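Methyl-accepting/DNA response regulator (Bacillus cereus, PDB 3D6W) probably binds DNA through this LytTR domain, which is one part of a putative phosphorelay response regulator. Local coordinates at residues 18-23 and 34-39; 60-65 and 92-97; 71-76 and 86-91. One frame throughout, in Å; residues are numbered along the deposited sequence.

All three contacts join strands of one LytTR domain. Contact 2 lies nearest the chain's centre, and none of its touching residues is fully exposed. It joins strands that are outermost, within this chain, in two different sheets, with one hydrogen bond and more ring and apolar packing. Contacts 1 and 3 each join the two strands of a beta hairpin at a classic bulge. Each pairs a buried part with a more open end: long salt bridges around Lys-20 in contact 1, a magnesium site in contact 3. Contact 3 lies farthest out and reaches a second subunit. Tyr-23 of contact 1 packs on contact 2, and its hydroxyl bonds to Glu-91 of contact 3.

Contact 1: residues 18-23 and 34-39; sequences FSKVMY and NAEELT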
loop_
_atom_site.group_PDB
_atom_site.type_symbol
_atom_site.label_atom_id
_atom_site.label_comp_id
_atom_site.label_asym_id
_atom_site.label_seq_id
_atom_site.Cartn_x
_atom_site.Cartn_y
_atom_site.Cartn_z
ATOM N N PHE A 18 -3.078 9.812 7.391
ATOM C CA PHE A 18 -4.178 10.291 6.547
ATOM C C PHE A 18 -5.293 9.258 6.421
ATOM O O PHE A 18 -6.470 9.604 6.392
ATOM C CB PHE A 18 -3.686 10.685 5.141
ATOM C CG PHE A 18 -2.859 11.951 5.103
ATOM C CD1 PHE A 18 -2.875 12.882 6.148
ATOM C CD2 PHE A 18 -2.094 12.231 3.999
ATOM C CE1 PHE A 18 -2.113 14.046 6.099
ATOM C CE2 PHE A 18 -1.332 13.402 3.937
ATOM C CZ PHE A 18 -1.342 14.298 5.003
ATOM N N SER A 19 -4.898 7.991 6.379
ATOM C CA SER A 19 -5.820 6.878 6.207
ATOM C C SER A 19 -6.869 6.754 7.339
ATOM O O SER A 19 -7.932 6.190 7.135
ATOM C CB SER A 19 -4.994 5.578 6.059
ATOM O OG SER A 19 -4.526 5.101 7.317
ATOM N N LYS A 20 -6.551 7.295 8.514
ATOM C CA LYS A 20 -7.395 7.260 9.664
ATOM C C LYS A 20 -8.209 8.538 9.854
ATOM O O LYS A 20 -9.067 8.623 10.752
ATOM C CB LYS A 20 -6.546 7.006 10.912
ATOM C CG LYS A 20 -5.703 5.745 10.840
ATOM C CD LYS A 20 -6.230 4.610 11.688
ATOM C CE LYS A 20 -5.464 4.496 13.054
ATOM N NZ LYS A 20 -6.395 4.293 14.289
ATOM N N VAL A 21 -7.982 9.530 9.005
ATOM C CA VAL A 21 -8.820 10.751 9.023
ATOM C C VAL A 21 -10.129 10.493 8.258
ATOM O O VAL A 21 -10.085 10.120 7.064
ATOM C CB VAL A 21 -8.064 11.971 8.420
ATOM C CG1 VAL A 21 -8.922 13.279 8.503
ATOM C CG2 VAL A 21 -6.688 12.113 9.120
HETATM N N MSE A 22 -11.251 10.676 8.941
HETATM C CA MSE A 22 -12.569 10.440 8.390
HETATM C C MSE A 22 -13.123 11.683 7.670
HETATM O O MSE A 22 -13.681 11.589 6.587
HETATM C CB MSE A 22 -13.534 10.020 9.517
HETATM C CG MSE A 22 -13.108 8.795 10.251
HETATM SE SE MSE A 22 -14.288 8.140 11.643
HETATM C CE MSE A 22 -14.231 9.794 12.659
ATOM N N TYR A 23 -12.977 12.827 8.326
ATOM C CA TYR A 23 -13.389 14.127 7.818
ATOM C C TYR A 23 -12.724 15.283 8.611
ATOM O O TYR A 23 -12.082 15.084 9.660
ATOM C CB TYR A 23 -14.936 14.264 7.770
ATOM C CG TYR A 23 -15.626 14.317 9.124
ATOM C CD1 TYR A 23 -16.091 13.167 9.736
ATOM C CD2 TYR A 23 -15.831 15.541 9.770
ATOM C CE1 TYR A 23 -16.706 13.226 10.941
ATOM C CE2 TYR A 23 -16.426 15.615 10.975
ATOM C CZ TYR A 23 -16.861 14.451 11.579
ATOM O OH TYR A 23 -17.479 14.529 12.823
ATOM N N ASN A 34 -11.250 15.017 12.450
ATOM C CA ASN A 34 -11.962 13.868 12.989
ATOM C C ASN A 34 -11.383 12.542 12.464
ATOM O O ASN A 34 -11.646 12.133 11.324
ATOM C CB ASN A 34 -13.430 13.961 12.617
ATOM C CG ASN A 34 -14.171 15.052 13.381
ATOM O OD1 ASN A 34 -14.094 16.244 13.042
ATOM N ND2 ASN A 34 -14.932 14.633 14.395
ATOM N N ALA A 35 -10.598 11.894 13.315
ATOM C CA ALA A 35 -9.937 10.624 13.028
ATOM C C ALA A 35 -10.711 9.503 13.709
ATOM O O ALA A 35 -11.604 9.730 14.526
ATOM C CB ALA A 35 -8.481 10.654 13.487
ATOM N N GLU A 36 -10.389 8.274 13.360
ATOM C CA GLU A 36 -11.244 7.159 13.759
ATOM C C GLU A 36 -11.408 7.055 15.277
ATOM O O GLU A 36 -12.498 6.746 15.768
ATOM C CB GLU A 36 -10.698 5.849 13.225
ATOM C CG GLU A 36 -10.687 5.725 11.724
ATOM C CD GLU A 36 -9.962 4.496 11.295
ATOM O OE1 GLU A 36 -9.316 3.860 12.141
ATOM O OE2 GLU A 36 -10.003 4.142 10.119
ATOM N N GLU A 37 -10.316 7.306 16.001
ATOM C CA GLU A 37 -10.266 7.137 17.440
ATOM C C GLU A 37 -10.165 8.445 18.205
ATOM O O GLU A 37 -10.270 8.420 19.422
ATOM C CB GLU A 37 -9.057 6.266 17.812
ATOM C CG GLU A 37 -9.181 4.788 17.401
ATOM C CD GLU A 37 -7.952 3.934 17.821
ATOM O OE1 GLU A 37 -6.970 4.498 18.402
ATOM O OE2 GLU A 37 -7.983 2.685 17.586
ATOM N N LEU A 38 -9.892 9.572 17.549
ATOM C CA LEU A 38 -9.894 10.850 18.265
ATOM C C LEU A 38 -10.141 12.054 17.366
ATOM O O LEU A 38 -10.153 11.939 16.142
ATOM C CB LEU A 38 -8.648 11.027 19.167
ATOM C CG LEU A 38 -7.200 11.380 18.762
ATOM C CD1 LEU A 38 -6.937 11.243 17.281
ATOM C CD2 LEU A 38 -6.814 12.784 19.252
ATOM N N THR A 39 -10.396 13.189 18.013
ATOM C CA THR A 39 -10.630 14.439 17.353
ATOM C C THR A 39 -9.742 15.501 17.928
ATOM O O THR A 39 -9.385 15.487 19.072
ATOM C CB THR A 39 -12.108 14.841 17.375
ATOM O OG1 THR A 39 -12.841 13.804 16.710
ATOM C CG2 THR A 39 -12.327 16.184 16.583
HETATM O O HOH W 1 -7.021 7.531 15.099
#
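Chi1 of Tyr-23 is 68°, which puts CG in the crowded position between the backbone N and the carbonyl carbon. Chi1 of Asn-34 is -72°, with CG anti to the carbonyl carbon. Together these torsions lay the Asn-34 side chain over one face of the Tyr-23 ring. Asn-34 CB sits 3.6 Å from the centroid of the Tyr-23 ring, a CH-pi contact. The amide and ring planes are 17° apart, so the two groups stack, with Asn-34 CG 3.3 Å from Tyr-23 CZ. The Tyr-23 hydroxyl makes its hydrogen bond elsewhere, to Glu-91.

The backbones are tied beside this pair. Asn-34 N gives a bond of 2.9 Å to Tyr-23 O, nearly along the C=O axis. Asn-34 O accepts from Met-22 N at 2.8 Å and more weakly from Tyr-23 N at 3.4 Å. Further along, Glu-36 N bonds to Lys-20 O at 2.9 Å. Met-22, a selenomethionine, is extended as far as SE and then bends at chi3. This brings its CE within 3.2 Å of Ala-35 O, in a buried spot.

The far end is more open. Lys-20 bends at chi2, chi3 and chi4, and its chain crosses that of Glu-36 at about a right angle. Lys-20 NZ makes a long salt bridge of 3.7 Å to Glu-36 OE1, and another long one to Glu-37. A water bridges weakly from Lys-20 NZ to Glu-37 N. Met-22 and Tyr-23 both face Asn-34, so the arrangement is a classic beta bulge in the antiparallel hairpin of strands 21-27 and 30-35.

Contact 2: residues 60-65 and 92-97; sequences RCHRSF and RVPVSQ. With FMT (formic acid), chain E.
The Phe-65 ring turns its edge to one face of the His-62 imidazole. Phe-65 CD1 lies above that face, while His-62 ND1 lies in plane at the edge of the phenyl ring. Ser-64 N donates to His-62 ND1 at 3.0 Å, in the plane of the imidazole, which fixes the turn of that ring. ND1 therefore acts as an acceptor.

Pro-94 packs against both rings. Its CD lies over one face of Phe-65, in CH-pi contact and 3.9 Å from Phe-65 CE1, and the two side chains cross at about a right angle. Pro-94 CG meets His-62 CD2 at 3.7 Å, obliquely. Val-93 CG1 touches Phe-65 CD2 at 3.8 Å and also reaches Cys-61 SG. Cys-61 CB packs on the methyls of Val-95.

One backbone hydrogen bond joins the segments, from Ser-96 N to Cys-61 O at 3.2 Å. A formic acid, probably from the crystallisation liquor, bridges Arg-63 and Ser-96. Its O2 accepts from Arg-63 N at 2.9 Å and from Ser-96 OG at 2.5 Å, and lies over the opposite imidazole face from Phe-65. Strands 60-62 and 92-95 run at 86° to each other. The arrangement is a near-perpendicular junction between strands that are outermost, within this chain, in two antiparallel sheets of the LytTR domain, with a type I turn from His-62 to Phe-65.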
loop_
_atom_site.group_PDB
_atom_site.type_symbol
_atom_site.label_atom_id
_atom_site.label_comp_id
_atom_site.label_asym_id
_atom_site.label_seq_id
_atom_site.Cartn_x
_atom_site.Cartn_y
_atom_site.Cartn_z
ATOM N N ARG A 60 -13.372 18.261 -0.642
ATOM C CA ARG A 60 -14.245 19.323 -0.190
ATOM C C ARG A 60 -15.678 19.129 -0.703
ATOM O O ARG A 60 -15.943 19.153 -1.902
ATOM C CB ARG A 60 -13.724 20.684 -0.641
ATOM C CG ARG A 60 -14.381 21.844 0.085
ATOM C CD ARG A 60 -13.734 22.107 1.422
ATOM N NE ARG A 60 -14.163 23.386 1.980
ATOM C CZ ARG A 60 -13.572 24.563 1.778
ATOM N NH1 ARG A 60 -12.480 24.678 1.038
ATOM N NH2 ARG A 60 -14.051 25.644 2.375
ATOM N N CYS A 61 -16.604 18.956 0.244
ATOM C CA CYS A 61 -17.995 18.681 -0.075
ATOM C C CYS A 61 -18.972 19.706 0.475
ATOM O O CYS A 61 -20.167 19.598 0.258
ATOM C CB CYS A 61 -18.353 17.280 0.419
ATOM S SG CYS A 61 -18.294 17.057 2.176
ATOM N N HIS A 62 -18.453 20.720 1.150
ATOM C CA HIS A 62 -19.255 21.701 1.865
ATOM C C HIS A 62 -18.244 22.755 2.269
ATOM O O HIS A 62 -17.100 22.417 2.457
ATOM C CB HIS A 62 -19.847 21.008 3.089
ATOM C CG HIS A 62 -20.861 21.810 3.843
ATOM N ND1 HIS A 62 -20.523 22.890 4.630
ATOM C CD2 HIS A 62 -22.193 21.633 4.002
ATOM C CE1 HIS A 62 -21.603 23.350 5.231
ATOM N NE2 HIS A 62 -22.630 22.600 4.878
ATOM N N ARG A 63 -18.657 24.019 2.408
ATOM C CA ARG A 63 -17.761 25.117 2.833
ATOM C C ARG A 63 -17.113 24.868 4.178
ATOM O O ARG A 63 -16.108 25.484 4.501
ATOM C CB ARG A 63 -18.488 26.487 2.850
ATOM C CG ARG A 63 -19.604 26.638 3.889
ATOM C CD ARG A 63 -20.078 28.109 4.081
ATOM N NE ARG A 63 -20.243 28.305 5.528
ATOM C CZ ARG A 63 -19.503 29.102 6.303
ATOM N NH1 ARG A 63 -18.579 29.910 5.803
ATOM N NH2 ARG A 63 -19.723 29.119 7.603
ATOM N N SER A 64 -17.696 23.975 4.954
ATOM C CA SER A 64 -17.225 23.651 6.302
ATOM C C SER A 64 -16.657 22.215 6.465
ATOM O O SER A 64 -16.219 21.869 7.563
ATOM C CB SER A 64 -18.396 23.863 7.286
ATOM O OG SER A 64 -18.511 25.248 7.667
ATOM N N PHE A 65 -16.633 21.400 5.400
ATOM C CA PHE A 65 -16.201 19.988 5.487
ATOM C C PHE A 65 -15.314 19.534 4.370
ATOM O O PHE A 65 -15.585 19.807 3.186
ATOM C CB PHE A 65 -17.404 19.044 5.474
ATOM C CG PHE A 65 -18.257 19.150 6.693
ATOM C CD1 PHE A 65 -19.316 20.050 6.737
ATOM C CD2 PHE A 65 -17.988 18.362 7.815
ATOM C CE1 PHE A 65 -20.114 20.179 7.934
ATOM C CE2 PHE A 65 -18.762 18.464 8.970
ATOM C CZ PHE A 65 -19.832 19.377 9.025
ATOM N N ARG A 92 -22.778 11.475 10.179
ATOM C CA ARG A 92 -23.207 11.943 8.861
ATOM C C ARG A 92 -22.539 13.255 8.542
ATOM O O ARG A 92 -22.163 14.010 9.431
ATOM C CB ARG A 92 -24.744 12.039 8.708
ATOM C CG ARG A 92 -25.426 13.077 9.624
ATOM C CD ARG A 92 -26.952 13.042 9.536
ATOM N NE ARG A 92 -27.439 11.717 9.901
ATOM C CZ ARG A 92 -27.632 11.280 11.149
ATOM N NH1 ARG A 92 -27.412 12.059 12.197
ATOM N NH2 ARG A 92 -28.076 10.054 11.344
ATOM N N VAL A 93 -22.389 13.507 7.255
ATOM C CA VAL A 93 -21.740 14.722 6.767
ATOM C C VAL A 93 -22.547 15.223 5.597
ATOM O O VAL A 93 -22.904 14.431 4.720
ATOM C CB VAL A 93 -20.270 14.437 6.333
ATOM C CG1 VAL A 93 -19.648 15.682 5.704
ATOM C CG2 VAL A 93 -19.426 13.906 7.538
ATOM N N PRO A 94 -22.870 16.531 5.572
ATOM C CA PRO A 94 -23.569 17.056 4.426
ATOM C C PRO A 94 -22.707 17.437 3.205
ATOM O O PRO A 94 -21.625 17.972 3.328
ATOM C CB PRO A 94 -24.253 18.296 4.996
ATOM C CG PRO A 94 -23.369 18.764 6.063
ATOM C CD PRO A 94 -22.639 17.569 6.593
ATOM N N VAL A 95 -23.254 17.192 2.015
ATOM C CA VAL A 95 -22.764 17.790 0.788
ATOM C C VAL A 95 -23.761 18.904 0.439
ATOM O O VAL A 95 -24.935 18.639 0.168
ATOM C CB VAL A 95 -22.625 16.755 -0.395
ATOM C CG1 VAL A 95 -21.882 17.386 -1.554
ATOM C CG2 VAL A 95 -21.941 15.462 0.066
ATOM N N SER A 96 -23.299 20.152 0.466
ATOM C CA SER A 96 -24.165 21.256 0.243
ATOM C C SER A 96 -24.527 21.379 -1.228
ATOM O O SER A 96 -23.847 20.840 -2.124
ATOM C CB SER A 96 -23.525 22.530 0.755
ATOM O OG SER A 96 -22.349 22.904 0.070
ATOM N N GLN A 97 -25.630 22.076 -1.473
ATOM C CA GLN A 97 -26.092 22.415 -2.802
ATOM C C GLN A 97 -25.022 23.018 -3.687
ATOM O O GLN A 97 -25.044 22.806 -4.884
ATOM C CB GLN A 97 -27.246 23.416 -2.720
ATOM C CG GLN A 97 -27.684 24.037 -4.042
ATOM C CD GLN A 97 -29.029 24.730 -3.870
ATOM O OE1 GLN A 97 -29.995 24.472 -4.613
ATOM N NE2 GLN A 97 -29.113 25.596 -2.854
HETATM C C FMT E . -21.712 25.965 1.179
HETATM O O1 FMT E . -22.876 26.083 0.729
HETATM O O2 FMT E . -21.117 24.871 1.082
#

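Contact 3: residues 71-76 and 86-91; sequences HIKAIY and SMDNGE. With MG (magnesium ion), chain C.
The tight part of this contact is centred on Ser-86. Its carbonyl O accepts two backbone bonds, from Lys-73 N at 2.7 Å and from Ala-74 N at 3.2 Å, and so makes a classic beta bulge. Ser-86 N returns a bond of 2.8 Å to Ala-74 O. Asp-88 N adds one to His-71 O at 3.0 Å, nearly along the C=O axis. Selenomethionine Met-87 is bent at chi2 and chi3, so its CE curls back to 3.7 Å from His-71 CB, and its SE packs on Ile-72 CG1.

The solvent side is looser. Asp-88 OD1 rests 3.4 Å from Lys-73 CB, but the lysine chain leads away and the charges do not meet. Ile-72 O binds a magnesium ion at 2.6 Å, with two waters as further ligands. Asp-88 also belongs to the known magnesium site, though its OD2 stands 3.7 Å from this ion.

Strands 72-76 and 83-87 form this hairpin, and strand 92-95 lies on the other side of 83-87 in the same sheet. Ile-72 and Met-87 pack on Val-67 of strand 65-68, and His-71 NE2 bonds to Ser-19 O. At the outer edge, Ile-75 makes backbone hydrogen bonds to a second subunit.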
loop_
_atom_site.group_PDB
_atom_site.type_symbol
_atom_site.label_atom_id
_atom_site.label_comp_id
_atom_site.label_asym_id
_atom_site.label_seq_id
_atom_site.Cartn_x
_atom_site.Cartn_y
_atom_site.Cartn_z
ATOM N N HIS A 71 -13.840 6.540 4.119
ATOM C CA HIS A 71 -14.683 6.337 5.288
ATOM C C HIS A 71 -16.138 6.552 5.018
ATOM O O HIS A 71 -16.935 6.419 5.915
ATOM C CB HIS A 71 -14.213 7.194 6.424
ATOM C CG HIS A 71 -12.844 6.839 6.877
ATOM N ND1 HIS A 71 -12.611 5.880 7.834
ATOM C CD2 HIS A 71 -11.629 7.273 6.473
ATOM C CE1 HIS A 71 -11.305 5.751 8.015
ATOM N NE2 HIS A 71 -10.687 6.591 7.200
ATOM N N ILE A 72 -16.504 6.842 3.783
ATOM C CA ILE A 72 -17.918 6.955 3.414
ATOM C C ILE A 72 -18.483 5.557 3.328
ATOM O O ILE A 72 -17.928 4.689 2.624
ATOM C CB ILE A 72 -18.176 7.690 2.061
ATOM C CG1 ILE A 72 -17.777 9.167 2.163
ATOM C CG2 ILE A 72 -19.674 7.593 1.639
ATOM C CD1 ILE A 72 -17.809 9.921 0.875
ATOM N N LYS A 73 -19.599 5.345 4.018
ATOM C CA LYS A 73 -20.342 4.105 3.867
ATOM C C LYS A 73 -21.369 4.188 2.701
ATOM O O LYS A 73 -21.386 3.300 1.828
ATOM C CB LYS A 73 -21.007 3.735 5.186
ATOM C CG LYS A 73 -21.847 2.488 5.113
ATOM C CD LYS A 73 -22.174 1.988 6.499
ATOM C CE LYS A 73 -23.657 1.753 6.672
ATOM N NZ LYS A 73 -23.981 0.349 6.269
ATOM N N ALA A 74 -22.175 5.249 2.671
ATOM C CA ALA A 74 -23.218 5.414 1.650
ATOM C C ALA A 74 -23.469 6.894 1.414
ATOM O O ALA A 74 -23.280 7.713 2.330
ATOM C CB ALA A 74 -24.548 4.715 2.049
ATOM N N ILE A 75 -23.867 7.213 0.177
ATOM C CA ILE A 75 -24.232 8.545 -0.266
ATOM C C ILE A 75 -25.742 8.522 -0.570
ATOM O O ILE A 75 -26.213 7.717 -1.381
ATOM C CB ILE A 75 -23.480 8.982 -1.558
ATOM C CG1 ILE A 75 -21.955 8.837 -1.404
ATOM C CG2 ILE A 75 -23.936 10.401 -1.996
ATOM C CD1 ILE A 75 -21.135 8.899 -2.746
ATOM N N TYR A 76 -26.472 9.430 0.076
ATOM C CA TYR A 76 -27.929 9.562 -0.056
ATOM C C TYR A 76 -28.295 10.866 -0.661
ATOM O O TYR A 76 -27.725 11.881 -0.311
ATOM C CB TYR A 76 -28.590 9.500 1.333
ATOM C CG TYR A 76 -28.447 8.135 1.947
ATOM C CD1 TYR A 76 -29.180 7.064 1.434
ATOM C CD2 TYR A 76 -27.584 7.899 3.012
ATOM C CE1 TYR A 76 -29.055 5.804 1.926
ATOM C CE2 TYR A 76 -27.477 6.611 3.552
ATOM C CZ TYR A 76 -28.214 5.570 2.996
ATOM O OH TYR A 76 -28.132 4.263 3.467
ATOM N N SER A 86 -23.375 9.037 4.829
ATOM C CA SER A 86 -23.333 8.114 5.943
ATOM C C SER A 86 -21.903 7.639 6.095
ATOM O O SER A 86 -21.377 6.999 5.184
ATOM C CB SER A 86 -24.241 6.910 5.605
ATOM O OG SER A 86 -24.563 6.124 6.746
HETATM N N MSE A 87 -21.275 7.946 7.231
HETATM C CA MSE A 87 -19.924 7.525 7.484
HETATM C C MSE A 87 -19.899 6.123 8.116
HETATM O O MSE A 87 -20.922 5.670 8.629
HETATM C CB MSE A 87 -19.178 8.539 8.345
HETATM C CG MSE A 87 -19.241 9.962 7.855
HETATM SE SE MSE A 87 -18.600 10.270 6.057
HETATM C CE MSE A 87 -16.782 9.862 6.383
ATOM N N ASP A 88 -18.739 5.459 8.056
ATOM C CA ASP A 88 -18.572 4.137 8.556
ATOM C C ASP A 88 -18.792 4.027 10.067
ATOM O O ASP A 88 -19.267 3.010 10.534
ATOM C CB ASP A 88 -17.134 3.644 8.277
ATOM C CG ASP A 88 -16.964 3.042 6.901
ATOM O OD1 ASP A 88 -17.974 2.732 6.240
ATOM O OD2 ASP A 88 -15.799 2.867 6.485
ATOM N N ASN A 89 -18.379 5.022 10.842
ATOM C CA ASN A 89 -18.605 5.027 12.289
ATOM C C ASN A 89 -20.029 5.504 12.738
ATOM O O ASN A 89 -20.242 5.754 13.886
ATOM C CB ASN A 89 -17.563 5.922 12.934
ATOM C CG ASN A 89 -17.844 7.399 12.713
ATOM O OD1 ASN A 89 -18.683 7.781 11.897
ATOM N ND2 ASN A 89 -17.148 8.228 13.431
ATOM N N GLY A 90 -20.968 5.685 11.821
ATOM C CA GLY A 90 -22.326 6.139 12.122
ATOM C C GLY A 90 -22.565 7.634 11.998
ATOM O O GLY A 90 -23.709 8.095 12.193
ATOM N N GLU A 91 -21.516 8.426 11.735
ATOM C CA GLU A 91 -21.733 9.886 11.682
ATOM C C GLU A 91 -22.322 10.237 10.338
ATOM O O GLU A 91 -22.400 9.375 9.467
ATOM C CB GLU A 91 -20.476 10.691 11.921
ATOM C CG GLU A 91 -19.820 10.403 13.252
ATOM C CD GLU A 91 -18.661 11.349 13.495
ATOM O OE1 GLU A 91 -17.547 10.870 13.684
ATOM O OE2 GLU A 91 -18.859 12.586 13.473
HETATM MG MG MG C . -16.327 2.683 2.792
HETATM O O HOH W 2 -18.316 2.634 1.210
HETATM O O HOH W 3 -15.939 0.666 1.290
#